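Local coordinates for protein putative glucoamylase (Bacteroides caccae ATCC 43185, PDB 4QT9) that probably hydrolyses glycosidic bonds in glucans or related carbohydrates, as a putative glucoamylase built on an alpha/alpha toroid, at residues R94-R97 with I98-L102; G39-P42 with N43-L46; Y85-R88 with E89-L92; G110-P113 with H114-G118. One frame throughout, in Å; residues are numbered along the deposited sequence. Where two conformers were deposited one is given.

Interaction 1 of 4, residues R94-R97 with I98-L102; sequences RMER and IVSFL
The carbonyl oxygen of E96 serves two donors of one residue, S100. The backbone N of S100 reaches E96 O at 2.9 Å, the ordinary helical bond. S100 OG reaches the same E96 O at 2.9 Å, but from above the carbonyl plane, 41° out of it, away from the lone pairs. The serine manages this because its hydroxyl lies beside its own backbone N (chi1 -60°) and so turns back toward the preceding turn. R165 on helix 157-172 holds both ends of the pair, with a salt bridge to E96 OE1 and a hydrogen bond to S100 OG.

Just before it, I98 N bonds to R94 O at 3.0 Å and V99 N to M95 O at 2.9 Å. The isoleucine tip faces two neighbours: I98 CD1 lies 3.8 Å from R94 CG and 4.2 Å from SE of the selenomethionine M95. Bends at chi2 and chi3 then carry the R94 guanidinium away to F36 O and W37 O, with a cation-pi contact to the W37 ring. This is i to i+4 pairing, with a serine hydroxyl folded onto the backbone, in one helix of an alpha/alpha toroid.

Interaction 2 of 4, residues G39-P42 with N43-L46; sequences GAEP and NSGL
One carboxylate, that of E41, accepts four hydrogen bonds from the two residues N43 and S44, and thereby organises a loop without regular secondary structure. Within it S44 OG also accepts from L46 N, which defines an ST turn. The two oxygens of E41 divide the work. OE2 takes N43 ND2 at 2.8 Å on its syn lone pair, with carboxylate and amide planes only 10° apart, while N43 N meets this same OE2 at 3.1 Å from above the carboxylate plane. OE1 receives S44 OG at 2.8 Å on its anti lone pair and S44 N at 2.9 Å on the syn side. A bend at chi2 (-75°) folds the acid back over the turn that follows it. S44 OG is therefore a relay, giving to the acid and taking from L46 N.

With an alanine in place of E41 the carboxylate is gone, and the backbone N-H groups of N43 and S44 would probably lose their acceptor, leaving the N43 amide free to turn.

The backbone closes the loop as well. G45 N bonds to E41 O at 2.9 Å, and G45 adopts a positive phi of 77°, easily reached by glycine. Helix 88-104 lies against the loop through R97, I98 and F101. At the loop's mouth E41 N donates to L46 O over 2.8 Å, nearly along the C=O axis.

Interaction 3 of 4, residues Y85-R88 with E89-L92; sequences YVTR and EEGL
V86 leads into a capping box at the start of helix 88-104, its CB lying 3.7 Å from E90 OE1, and its side chain also packs on F33 and W37 of helix 21-37. T87, the N-cap, comes next and makes the reciprocal exchange that defines the motif. Its backbone N gives to E90 OE1 at 2.9 Å, an almost straight bond (173°) on the anti lone pair of the carboxylate. In return E90 N gives to T87 OG1 at 3.1 Å. The threonine hydroxyl sits between its backbone N and carbonyl carbon (chi1 69°), where it can face the first helical turn, and a weak bond of 3.2 Å runs from T87 OG1 to E90 OE1. E90 OE1 thus takes one straight bond and one weak one from T87. The acids E89 and E90 lie in the first turn, where the positive end of the helix dipole would probably favour their negative charge.

T87 O then receives G91 N at 3.0 Å, the bond that opens the regular helical pattern. R88 follows, its side chain extended from CG to NE and carrying the guanidinium away from the cap to a salt bridge with E159 on helix 157-172. The backbone of R88 continues the helical pattern: R88 O accepts from L92 N at 3.1 Å, and L92 CB rests 3.5 Å from that same R88 O.

Interaction 4 of 4, residues G110-P113 with H114-G118; sequences GAYP and HWWYG
The indole of W116 carries the P113 ring over one face and has the Y112 ring beside its edge. P113 CG stands 3.7 Å from the centroid of the five-membered ring, 25° off its normal, a CH-pi contact. Its neighbour P113 CD comes as near as 3.4 Å to W116 NE1, so the proline lies toward the rim on the nitrogen side. Y112 takes an oblique position, with its ring centroid 5.5 Å from that of the six-membered ring of W116 and the planes at 72°. The arrangement follows from W116 CG lying beside its own backbone N (chi1 -45°), which brings the indole back along the chain to the residues three and four positions before it.

The polar ends of both aromatics are satisfied farther off: W116 NE1 donates to D106 O, and Y112 OH hydrogen-bonds to L102 in the last turn of helix 88-104. With a serine in place of W116 the indole is absent, so P113 would probably lose the surface it packs on and D106 O its N-H donor.

F101 of helix 88-104 adds an edge-to-face contact with W116. The indole thus connects that helix to strand 115-117, which lies centrally in an antiparallel sheet between strands 64-66 and 123-124, while Y112 packs on L141 of helix 135-152.

Overall arrangement
Helix 88-104 ties the four contacts together. Interaction 3 caps its start and interaction 1 continues it, their centres about 14 Å apart. Interaction 2 lies about 10 Å from interaction 1, centre to centre, and is joined where R97 NH1 reaches N43 O at 3.2 Å and L46 CD2 packs 3.5 Å from I98 CG2. Interaction 4 follows the helix: L102 O and Y112 OH are 2.6 Å apart. Interactions 2 and 4 meet at the carbonyl of G118, whereas 3 and 4 remain about 16 Å apart at their nearest atoms. In interaction 4 the H114 side chain lies about 5 Å from a bound acetate, probably from the crystallisation liquor, that may mark a pocket.

Interaction 1 of 4, residues R94-R97 with I98-L102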
ATOM      1  N   ARG A  94      -7.314   3.050 -20.102  1.00 26.53           N
ATOM      2  CA  ARG A  94      -7.127   2.127 -18.985  1.00 26.07           C
ATOM      3  C   ARG A  94      -7.962   2.536 -17.759  1.00 29.30           C
ATOM      4  O   ARG A  94      -8.601   1.663 -17.164  1.00 28.87           O
ATOM      5  CB  ARG A  94      -5.642   1.971 -18.600  1.00 27.33           C
ATOM      6  CG  ARG A  94      -5.368   1.132 -17.323  1.00 25.37           C
ATOM      7  CD  ARG A  94      -5.824  -0.322 -17.423  1.00 19.45           C
ATOM      8  NE  ARG A  94      -5.052  -1.009 -18.449  1.00 24.85           N
ATOM      9  CZ  ARG A  94      -3.931  -1.672 -18.211  1.00 38.38           C
ATOM     10  NH1 ARG A  94      -3.484  -1.814 -16.965  1.00 22.33           N
ATOM     11  NH2 ARG A  94      -3.265  -2.231 -19.207  1.00 36.52           N
HETATM   12  N   MSE A  95      -7.965   3.839 -17.384  1.00 25.87           N
HETATM   13  CA  MSE A  95      -8.748   4.339 -16.241  1.00 24.04           C
HETATM   14  C   MSE A  95     -10.233   4.046 -16.443  1.00 28.38           C
HETATM   15  O   MSE A  95     -10.887   3.618 -15.494  1.00 28.89           O
HETATM   16  CB  MSE A  95      -8.531   5.852 -15.995  1.00 25.17           C
HETATM   17  CG  MSE A  95      -7.108   6.203 -15.530  1.00 30.08           C
HETATM   18 SE   MSE A  95      -6.358   5.037 -14.101  0.75 33.33          SE
HETATM   19  CE  MSE A  95      -4.679   5.977 -13.839  1.00 30.33           C
ATOM     20  N   GLU A  96     -10.746   4.251 -17.673  1.00 24.72           N
ATOM     21  CA  GLU A  96     -12.155   4.003 -18.022  0.50 24.95           C
ATOM     22  C   GLU A  96     -12.487   2.518 -17.803  1.00 27.59           C
ATOM     23  O   GLU A  96     -13.497   2.202 -17.173  1.00 23.84           O
ATOM     24  CB  GLU A  96     -12.442   4.446 -19.471  0.50 27.23           C
ATOM     25  CG  GLU A  96     -13.612   3.746 -20.152  0.50 37.44           C
ATOM     26  CD  GLU A  96     -15.005   4.069 -19.659  0.50 57.24           C
ATOM     27  OE1 GLU A  96     -15.319   5.270 -19.503  0.50 43.55           O
ATOM     28  OE2 GLU A  96     -15.809   3.124 -19.497  0.50 56.25           O
ATOM     29  N   ARG A  97     -11.613   1.612 -18.296  1.00 24.99           N
ATOM     30  CA  ARG A  97     -11.772   0.170 -18.139  1.00 24.73           C
ATOM     31  C   ARG A  97     -11.834  -0.173 -16.630  1.00 26.45           C
ATOM     32  O   ARG A  97     -12.744  -0.903 -16.223  1.00 26.09           O
ATOM     33  CB  ARG A  97     -10.608  -0.573 -18.831  1.00 26.68           C
ATOM     34  CG  ARG A  97     -10.676  -2.094 -18.664  1.00 32.35           C
ATOM     35  CD  ARG A  97      -9.590  -2.847 -19.432  1.00 31.35           C
ATOM     36  NE  ARG A  97      -9.733  -2.715 -20.894  1.00 29.09           N
ATOM     37  CZ  ARG A  97     -10.605  -3.383 -21.644  1.00 51.97           C
ATOM     38  NH1 ARG A  97     -11.461  -4.240 -21.082  1.00 38.44           N
ATOM     39  NH2 ARG A  97     -10.654  -3.177 -22.958  1.00 33.87           N
ATOM     40  N   ILE A  98     -10.896   0.376 -15.811  1.00 19.96           N
ATOM     41  CA  ILE A  98     -10.859   0.128 -14.367  1.00 19.98           C
ATOM     42  C   ILE A  98     -12.166   0.621 -13.681  1.00 26.29           C
ATOM     43  O   ILE A  98     -12.803  -0.139 -12.949  1.00 27.29           O
ATOM     44  CB  ILE A  98      -9.607   0.760 -13.708  1.00 22.35           C
ATOM     45  CG1 ILE A  98      -8.289   0.050 -14.189  1.00 22.86           C
ATOM     46  CG2 ILE A  98      -9.769   0.767 -12.184  1.00 22.57           C
ATOM     47  CD1 ILE A  98      -6.968   0.853 -13.869  1.00 27.20           C
ATOM     48  N   VAL A  99     -12.565   1.870 -13.932  1.00 23.65           N
ATOM     49  CA  VAL A  99     -13.793   2.439 -13.363  1.00 23.02           C
ATOM     50  C   VAL A  99     -15.033   1.591 -13.776  1.00 28.43           C
ATOM     51  O   VAL A  99     -15.881   1.329 -12.927  1.00 30.90           O
ATOM     52  CB  VAL A  99     -13.954   3.933 -13.739  1.00 26.73           C
ATOM     53  CG1 VAL A  99     -15.278   4.489 -13.226  1.00 26.79           C
ATOM     54  CG2 VAL A  99     -12.783   4.765 -13.197  1.00 25.58           C
ATOM     55  N   SER A 100     -15.113   1.133 -15.039  1.00 24.04           N
ATOM     56  CA  SER A 100     -16.245   0.319 -15.508  1.00 24.48           C
ATOM     57  C   SER A 100     -16.316  -0.991 -14.720  1.00 27.33           C
ATOM     58  O   SER A 100     -17.416  -1.422 -14.358  1.00 26.74           O
ATOM     59  CB  SER A 100     -16.151   0.034 -17.007  1.00 28.63           C
ATOM     60  OG  SER A 100     -16.157   1.241 -17.743  1.00 36.90           O
ATOM     61  N   PHE A 101     -15.151  -1.627 -14.465  1.00 24.28           N
ATOM     62  CA  PHE A 101     -15.085  -2.853 -13.656  1.00 24.04           C
ATOM     63  C   PHE A 101     -15.551  -2.580 -12.222  1.00 27.11           C
ATOM     64  O   PHE A 101     -16.354  -3.346 -11.699  1.00 27.39           O
ATOM     65  CB  PHE A 101     -13.667  -3.471 -13.644  1.00 25.26           C
ATOM     66  CG  PHE A 101     -13.533  -4.650 -12.701  1.00 26.47           C
ATOM     67  CD1 PHE A 101     -13.861  -5.940 -13.116  1.00 28.78           C
ATOM     68  CD2 PHE A 101     -13.094  -4.472 -11.390  1.00 27.43           C
ATOM     69  CE1 PHE A 101     -13.732  -7.026 -12.244  1.00 28.43           C
ATOM     70  CE2 PHE A 101     -12.943  -5.566 -10.529  1.00 28.77           C
ATOM     71  CZ  PHE A 101     -13.279  -6.832 -10.955  1.00 25.87           C
ATOM     72  N   LEU A 102     -15.059  -1.504 -11.592  1.00 22.99           N
ATOM     73  CA  LEU A 102     -15.405  -1.167 -10.198  1.00 23.22           C
ATOM     74  C   LEU A 102     -16.890  -0.805 -10.022  1.00 31.80           C
ATOM     75  O   LEU A 102     -17.455  -1.012  -8.934  1.00 31.41           O
ATOM     76  CB  LEU A 102     -14.523  -0.030  -9.669  1.00 21.83           C
ATOM     77  CG  LEU A 102     -13.020  -0.360  -9.526  1.00 24.92           C
ATOM     78  CD1 LEU A 102     -12.232   0.875  -9.187  1.00 23.76           C
ATOM     79  CD2 LEU A 102     -12.782  -1.421  -8.455  1.00 25.11           C
TER

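Interaction 2 of 4, residues G39-P42 with N43-L46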
ATOM      1  N   GLY A  39       1.103  -6.469 -17.041  1.00 28.36           N
ATOM      2  CA  GLY A  39       0.713  -7.593 -16.190  1.00 28.62           C
ATOM      3  C   GLY A  39      -0.725  -7.605 -15.688  1.00 32.32           C
ATOM      4  O   GLY A  39      -1.146  -8.566 -15.041  1.00 31.07           O
ATOM      5  N   ALA A  40      -1.493  -6.558 -15.987  1.00 29.52           N
ATOM      6  CA  ALA A  40      -2.871  -6.420 -15.512  1.00 30.21           C
ATOM      7  C   ALA A  40      -3.787  -7.519 -16.049  1.00 33.30           C
ATOM      8  O   ALA A  40      -3.558  -8.044 -17.146  1.00 34.03           O
ATOM      9  CB  ALA A  40      -3.427  -5.067 -15.921  1.00 31.27           C
ATOM     10  N   GLU A  41      -4.837  -7.842 -15.281  1.00 28.21           N
ATOM     11  CA  GLU A  41      -5.857  -8.779 -15.718  1.00 28.07           C
ATOM     12  C   GLU A  41      -6.619  -8.040 -16.877  1.00 32.95           C
ATOM     13  O   GLU A  41      -6.943  -6.865 -16.723  1.00 31.31           O
ATOM     14  CB  GLU A  41      -6.743  -9.225 -14.532  1.00 28.22           C
ATOM     15  CG  GLU A  41      -7.750 -10.318 -14.862  1.00 37.77           C
ATOM     16  CD  GLU A  41      -8.947  -9.844 -15.671  1.00 58.67           C
ATOM     17  OE1 GLU A  41      -9.505  -8.776 -15.327  1.00 46.24           O
ATOM     18  OE2 GLU A  41      -9.282 -10.496 -16.688  1.00 51.21           O
ATOM     19  N   PRO A  42      -6.769  -8.678 -18.063  1.00 31.67           N
ATOM     20  CA  PRO A  42      -7.288  -7.962 -19.252  1.00 32.14           C
ATOM     21  C   PRO A  42      -8.684  -7.352 -19.179  1.00 36.65           C
ATOM     22  O   PRO A  42      -8.839  -6.220 -19.658  1.00 36.44           O
ATOM     23  CB  PRO A  42      -7.242  -9.020 -20.362  1.00 34.37           C
ATOM     24  CG  PRO A  42      -7.078 -10.332 -19.662  1.00 37.99           C
ATOM     25  CD  PRO A  42      -6.300 -10.029 -18.425  1.00 32.89           C
ATOM     26  N   ASN A  43      -9.693  -8.081 -18.632  1.00 33.64           N
ATOM     27  CA  ASN A  43     -11.064  -7.577 -18.545  0.50 33.65           C
ATOM     28  C   ASN A  43     -11.157  -6.318 -17.652  1.00 36.10           C
ATOM     29  O   ASN A  43     -11.739  -5.310 -18.067  1.00 37.77           O
ATOM     30  CB  ASN A  43     -12.005  -8.676 -18.025  0.50 33.78           C
ATOM     31  CG  ASN A  43     -12.104  -9.884 -18.925  0.50 41.37           C
ATOM     32  OD1 ASN A  43     -12.902  -9.927 -19.868  0.50 35.22           O
ATOM     33  ND2 ASN A  43     -11.314 -10.906 -18.629  0.50 24.94           N
ATOM     34  N   SER A  44     -10.617  -6.390 -16.430  1.00 31.08           N
ATOM     35  CA  SER A  44     -10.675  -5.321 -15.440  1.00 29.81           C
ATOM     36  C   SER A  44      -9.660  -4.203 -15.646  1.00 33.57           C
ATOM     37  O   SER A  44      -9.896  -3.091 -15.189  1.00 32.40           O
ATOM     38  CB  SER A  44     -10.460  -5.912 -14.051  1.00 31.76           C
ATOM     39  OG  SER A  44      -9.144  -6.419 -13.902  1.00 35.08           O
ATOM     40  N   GLY A  45      -8.501  -4.529 -16.219  1.00 31.60           N
ATOM     41  CA  GLY A  45      -7.395  -3.581 -16.341  1.00 30.72           C
ATOM     42  C   GLY A  45      -6.678  -3.443 -15.001  1.00 30.98           C
ATOM     43  O   GLY A  45      -5.714  -2.669 -14.860  1.00 29.08           O
ATOM     44  N   LEU A  46      -7.140  -4.234 -14.003  1.00 25.07           N
ATOM     45  CA  LEU A  46      -6.634  -4.190 -12.634  1.00 24.54           C
ATOM     46  C   LEU A  46      -5.530  -5.192 -12.358  1.00 30.23           C
ATOM     47  O   LEU A  46      -5.242  -6.082 -13.164  1.00 31.44           O
ATOM     48  CB  LEU A  46      -7.763  -4.346 -11.605  1.00 24.41           C
ATOM     49  CG  LEU A  46      -8.698  -3.155 -11.527  1.00 29.39           C
ATOM     50  CD1 LEU A  46      -9.850  -3.464 -10.672  1.00 31.14           C
ATOM     51  CD2 LEU A  46      -7.969  -1.939 -11.005  1.00 29.78           C
TER

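Interaction 3 of 4, residues Y85-R88 with E89-L92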
ATOM      1  N   TYR A  85       5.074   7.341 -20.234  1.00 33.62           N
ATOM      2  CA  TYR A  85       5.321   5.919 -20.482  1.00 32.18           C
ATOM      3  C   TYR A  85       4.262   5.410 -21.496  1.00 37.24           C
ATOM      4  O   TYR A  85       4.551   4.603 -22.367  1.00 38.66           O
ATOM      5  CB  TYR A  85       5.248   5.125 -19.163  1.00 31.63           C
ATOM      6  CG  TYR A  85       6.351   5.363 -18.145  1.00 31.49           C
ATOM      7  CD1 TYR A  85       7.458   6.148 -18.450  1.00 34.23           C
ATOM      8  CD2 TYR A  85       6.325   4.734 -16.905  1.00 31.11           C
ATOM      9  CE1 TYR A  85       8.474   6.363 -17.516  1.00 35.88           C
ATOM     10  CE2 TYR A  85       7.335   4.937 -15.964  1.00 32.14           C
ATOM     11  CZ  TYR A  85       8.417   5.743 -16.276  1.00 42.54           C
ATOM     12  OH  TYR A  85       9.452   5.889 -15.371  1.00 44.26           O
ATOM     13  N   VAL A  86       3.037   5.911 -21.363  1.00 32.99           N
ATOM     14  CA  VAL A  86       1.893   5.654 -22.240  1.00 32.55           C
ATOM     15  C   VAL A  86       1.326   7.011 -22.650  1.00 36.50           C
ATOM     16  O   VAL A  86       1.572   8.005 -21.961  1.00 36.94           O
ATOM     17  CB  VAL A  86       0.827   4.731 -21.586  1.00 35.57           C
ATOM     18  CG1 VAL A  86       1.387   3.332 -21.374  1.00 35.58           C
ATOM     19  CG2 VAL A  86       0.313   5.296 -20.270  1.00 34.43           C
ATOM     20  N   THR A  87       0.573   7.071 -23.752  1.00 34.13           N
ATOM     21  CA  THR A  87      -0.043   8.337 -24.181  1.00 34.25           C
ATOM     22  C   THR A  87      -1.221   8.720 -23.258  1.00 35.05           C
ATOM     23  O   THR A  87      -1.730   7.873 -22.514  1.00 34.92           O
ATOM     24  CB  THR A  87      -0.495   8.244 -25.641  1.00 40.86           C
ATOM     25  OG1 THR A  87      -1.587   7.331 -25.716  1.00 33.42           O
ATOM     26  CG2 THR A  87       0.640   7.806 -26.586  1.00 42.68           C
ATOM     27  N   ARG A  88      -1.627   9.990 -23.291  1.00 30.39           N
ATOM     28  CA  ARG A  88      -2.767  10.523 -22.537  1.00 31.60           C
ATOM     29  C   ARG A  88      -4.041   9.706 -22.853  1.00 36.95           C
ATOM     30  O   ARG A  88      -4.814   9.399 -21.945  1.00 36.43           O
ATOM     31  CB  ARG A  88      -2.981  12.016 -22.925  1.00 35.05           C
ATOM     32  CG  ARG A  88      -4.153  12.719 -22.252  1.00 48.56           C
ATOM     33  CD  ARG A  88      -4.323  14.148 -22.737  1.00 61.63           C
ATOM     34  NE  ARG A  88      -5.240  14.915 -21.886  1.00 64.63           N
ATOM     35  CZ  ARG A  88      -5.373  16.239 -21.913  1.00 75.00           C
ATOM     36  NH1 ARG A  88      -4.643  16.971 -22.747  1.00 63.74           N
ATOM     37  NH2 ARG A  88      -6.226  16.844 -21.098  1.00 57.65           N
ATOM     38  N   GLU A  89      -4.244   9.369 -24.156  1.00 32.79           N
ATOM     39  CA  GLU A  89      -5.387   8.608 -24.688  1.00 32.26           C
ATOM     40  C   GLU A  89      -5.370   7.165 -24.175  1.00 33.39           C
ATOM     41  O   GLU A  89      -6.418   6.671 -23.749  1.00 32.72           O
ATOM     42  CB  GLU A  89      -5.411   8.626 -26.240  1.00 34.68           C
ATOM     43  CG  GLU A  89      -5.513  10.013 -26.863  1.00 43.55           C
ATOM     44  CD  GLU A  89      -4.323  10.957 -26.736  1.00 65.63           C
ATOM     45  OE1 GLU A  89      -3.155  10.493 -26.776  1.00 46.55           O
ATOM     46  OE2 GLU A  89      -4.572  12.177 -26.600  1.00 60.05           O
ATOM     47  N   GLU A  90      -4.189   6.506 -24.187  1.00 28.12           N
ATOM     48  CA  GLU A  90      -4.019   5.143 -23.663  1.00 27.66           C
ATOM     49  C   GLU A  90      -4.297   5.060 -22.150  1.00 30.19           C
ATOM     50  O   GLU A  90      -4.947   4.108 -21.694  1.00 29.90           O
ATOM     51  CB  GLU A  90      -2.609   4.616 -23.930  1.00 28.80           C
ATOM     52  CG  GLU A  90      -2.380   4.193 -25.365  1.00 43.03           C
ATOM     53  CD  GLU A  90      -0.934   3.906 -25.728  1.00 71.70           C
ATOM     54  OE1 GLU A  90      -0.020   4.565 -25.177  1.00 59.12           O
ATOM     55  OE2 GLU A  90      -0.722   3.035 -26.601  1.00 77.69           O
ATOM     56  N   GLY A  91      -3.785   6.031 -21.396  1.00 24.55           N
ATOM     57  CA  GLY A  91      -3.988   6.085 -19.959  1.00 24.09           C
ATOM     58  C   GLY A  91      -5.446   6.273 -19.580  1.00 29.58           C
ATOM     59  O   GLY A  91      -5.928   5.657 -18.626  1.00 30.14           O
ATOM     60  N   LEU A  92      -6.161   7.112 -20.333  1.00 28.78           N
ATOM     61  CA  LEU A  92      -7.597   7.362 -20.114  1.00 29.19           C
ATOM     62  C   LEU A  92      -8.389   6.110 -20.479  1.00 30.48           C
ATOM     63  O   LEU A  92      -9.338   5.775 -19.773  1.00 30.15           O
ATOM     64  CB  LEU A  92      -8.080   8.577 -20.927  1.00 30.66           C
ATOM     65  CG  LEU A  92      -9.560   8.987 -20.784  1.00 35.43           C
ATOM     66  CD1 LEU A  92      -9.846   9.513 -19.390  1.00 34.33           C
ATOM     67  CD2 LEU A  92      -9.942  10.012 -21.836  1.00 37.85           C
TER

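Interaction 4 of 4, residues G110-P113 with H114-G118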
ATOM      1  N   GLY A 110     -21.072  -0.680   0.022  1.00 24.40           N
ATOM      2  CA  GLY A 110     -20.170   0.216  -0.691  1.00 24.23           C
ATOM      3  C   GLY A 110     -18.695  -0.136  -0.623  1.00 28.15           C
ATOM      4  O   GLY A 110     -17.908   0.404  -1.401  1.00 29.70           O
ATOM      5  N   ALA A 111     -18.297  -1.012   0.314  1.00 22.36           N
ATOM      6  CA  ALA A 111     -16.904  -1.407   0.469  1.00 21.54           C
ATOM      7  C   ALA A 111     -16.558  -2.546  -0.510  1.00 25.85           C
ATOM      8  O   ALA A 111     -17.416  -3.358  -0.861  1.00 25.32           O
ATOM      9  CB  ALA A 111     -16.613  -1.834   1.909  1.00 21.65           C
ATOM     10  N   TYR A 112     -15.300  -2.615  -0.925  1.00 22.89           N
ATOM     11  CA  TYR A 112     -14.884  -3.658  -1.856  0.50 21.37           C
ATOM     12  C   TYR A 112     -14.266  -4.847  -1.113  1.00 27.42           C
ATOM     13  O   TYR A 112     -13.696  -4.679  -0.026  1.00 25.88           O
ATOM     14  CB  TYR A 112     -13.932  -3.091  -2.912  0.50 20.01           C
ATOM     15  CG  TYR A 112     -14.645  -2.231  -3.936  0.50 20.77           C
ATOM     16  CD1 TYR A 112     -15.383  -2.807  -4.970  0.50 22.25           C
ATOM     17  CD2 TYR A 112     -14.620  -0.841  -3.849  0.50 20.91           C
ATOM     18  CE1 TYR A 112     -16.024  -2.023  -5.929  0.50 21.84           C
ATOM     19  CE2 TYR A 112     -15.281  -0.045  -4.787  0.50 21.14           C
ATOM     20  CZ  TYR A 112     -15.977  -0.645  -5.829  0.50 26.78           C
ATOM     21  OH  TYR A 112     -16.604   0.112  -6.778  0.50 25.12           O
ATOM     22  N   PRO A 113     -14.387  -6.086  -1.673  1.00 26.45           N
ATOM     23  CA  PRO A 113     -13.747  -7.239  -1.003  1.00 26.05           C
ATOM     24  C   PRO A 113     -12.237  -7.223  -1.211  1.00 29.66           C
ATOM     25  O   PRO A 113     -11.751  -6.459  -2.054  1.00 30.63           O
ATOM     26  CB  PRO A 113     -14.342  -8.434  -1.747  1.00 27.65           C
ATOM     27  CG  PRO A 113     -14.570  -7.922  -3.137  1.00 31.58           C
ATOM     28  CD  PRO A 113     -15.028  -6.502  -2.949  1.00 27.78           C
ATOM     29  N   HIS A 114     -11.498  -8.104  -0.508  1.00 25.37           N
ATOM     30  CA  HIS A 114     -10.048  -8.250  -0.732  1.00 25.08           C
ATOM     31  C   HIS A 114      -9.756  -8.654  -2.191  1.00 27.89           C
ATOM     32  O   HIS A 114      -8.914  -8.056  -2.854  1.00 28.23           O
ATOM     33  CB  HIS A 114      -9.458  -9.317   0.197  1.00 26.01           C
ATOM     34  CG  HIS A 114      -7.960  -9.302   0.278  1.00 28.14           C
ATOM     35  ND1 HIS A 114      -7.324  -9.331   1.488  1.00 30.03           N
ATOM     36  CD2 HIS A 114      -7.030  -9.244  -0.701  1.00 30.19           C
ATOM     37  CE1 HIS A 114      -6.030  -9.282   1.225  1.00 29.37           C
ATOM     38  NE2 HIS A 114      -5.805  -9.231  -0.081  1.00 30.12           N
ATOM     39  N   TRP A 115     -10.501  -9.638  -2.692  1.00 24.35           N
ATOM     40  CA  TRP A 115     -10.328 -10.183  -4.044  1.00 23.75           C
ATOM     41  C   TRP A 115     -11.610 -10.318  -4.841  1.00 27.65           C
ATOM     42  O   TRP A 115     -12.657 -10.609  -4.275  1.00 27.07           O
ATOM     43  CB  TRP A 115      -9.786 -11.620  -3.935  1.00 21.96           C
ATOM     44  CG  TRP A 115      -8.374 -11.809  -3.471  1.00 23.13           C
ATOM     45  CD1 TRP A 115      -7.319 -10.969  -3.682  1.00 25.73           C
ATOM     46  CD2 TRP A 115      -7.826 -13.016  -2.922  1.00 23.83           C
ATOM     47  NE1 TRP A 115      -6.154 -11.552  -3.237  1.00 26.27           N
ATOM     48  CE2 TRP A 115      -6.432 -12.816  -2.775  1.00 28.42           C
ATOM     49  CE3 TRP A 115      -8.377 -14.260  -2.544  1.00 25.84           C
ATOM     50  CZ2 TRP A 115      -5.581 -13.805  -2.249  1.00 28.15           C
ATOM     51  CZ3 TRP A 115      -7.528 -15.255  -2.065  1.00 27.66           C
ATOM     52  CH2 TRP A 115      -6.150 -15.021  -1.914  1.00 28.24           C
ATOM     53  N   TRP A 116     -11.484 -10.229  -6.165  1.00 24.44           N
ATOM     54  CA  TRP A 116     -12.474 -10.619  -7.168  1.00 25.06           C
ATOM     55  C   TRP A 116     -11.814 -11.469  -8.222  1.00 26.58           C
ATOM     56  O   TRP A 116     -10.601 -11.386  -8.437  1.00 22.84           O
ATOM     57  CB  TRP A 116     -13.138  -9.451  -7.936  1.00 24.41           C
ATOM     58  CG  TRP A 116     -13.611  -8.251  -7.202  1.00 25.07           C
ATOM     59  CD1 TRP A 116     -14.887  -7.997  -6.790  1.00 28.10           C
ATOM     60  CD2 TRP A 116     -12.888  -7.024  -7.050  1.00 25.07           C
ATOM     61  NE1 TRP A 116     -14.978  -6.717  -6.292  1.00 27.03           N
ATOM     62  CE2 TRP A 116     -13.769  -6.089  -6.461  1.00 28.76           C
ATOM     63  CE3 TRP A 116     -11.552  -6.644  -7.281  1.00 26.11           C
ATOM     64  CZ2 TRP A 116     -13.372  -4.787  -6.152  1.00 26.86           C
ATOM     65  CZ3 TRP A 116     -11.160  -5.357  -6.957  1.00 26.56           C
ATOM     66  CH2 TRP A 116     -12.073  -4.439  -6.421  1.00 26.67           C
ATOM     67  N   TYR A 117     -12.630 -12.173  -8.977  1.00 28.22           N
ATOM     68  CA  TYR A 117     -12.238 -12.812 -10.222  1.00 29.04           C
ATOM     69  C   TYR A 117     -12.368 -11.676 -11.219  1.00 31.54           C
ATOM     70  O   TYR A 117     -13.446 -11.080 -11.305  1.00 29.68           O
ATOM     71  CB  TYR A 117     -13.142 -14.012 -10.538  1.00 31.53           C
ATOM     72  CG  TYR A 117     -13.070 -15.110  -9.501  1.00 33.98           C
ATOM     73  CD1 TYR A 117     -12.035 -16.042  -9.516  1.00 36.49           C
ATOM     74  CD2 TYR A 117     -14.077 -15.266  -8.552  1.00 34.99           C
ATOM     75  CE1 TYR A 117     -11.975 -17.075  -8.579  1.00 38.17           C
ATOM     76  CE2 TYR A 117     -14.035 -16.298  -7.615  1.00 36.51           C
ATOM     77  CZ  TYR A 117     -12.983 -17.202  -7.632  1.00 48.01           C
ATOM     78  OH  TYR A 117     -12.950 -18.231  -6.714  1.00 51.21           O
ATOM     79  N   GLY A 118     -11.250 -11.291 -11.834  1.00 29.21           N
ATOM     80  CA  GLY A 118     -11.165 -10.149 -12.747  1.00 29.28           C
ATOM     81  C   GLY A 118     -12.040 -10.200 -13.985  1.00 34.45           C
ATOM     82  O   GLY A 118     -12.389  -9.153 -14.543  1.00 34.01           O
TER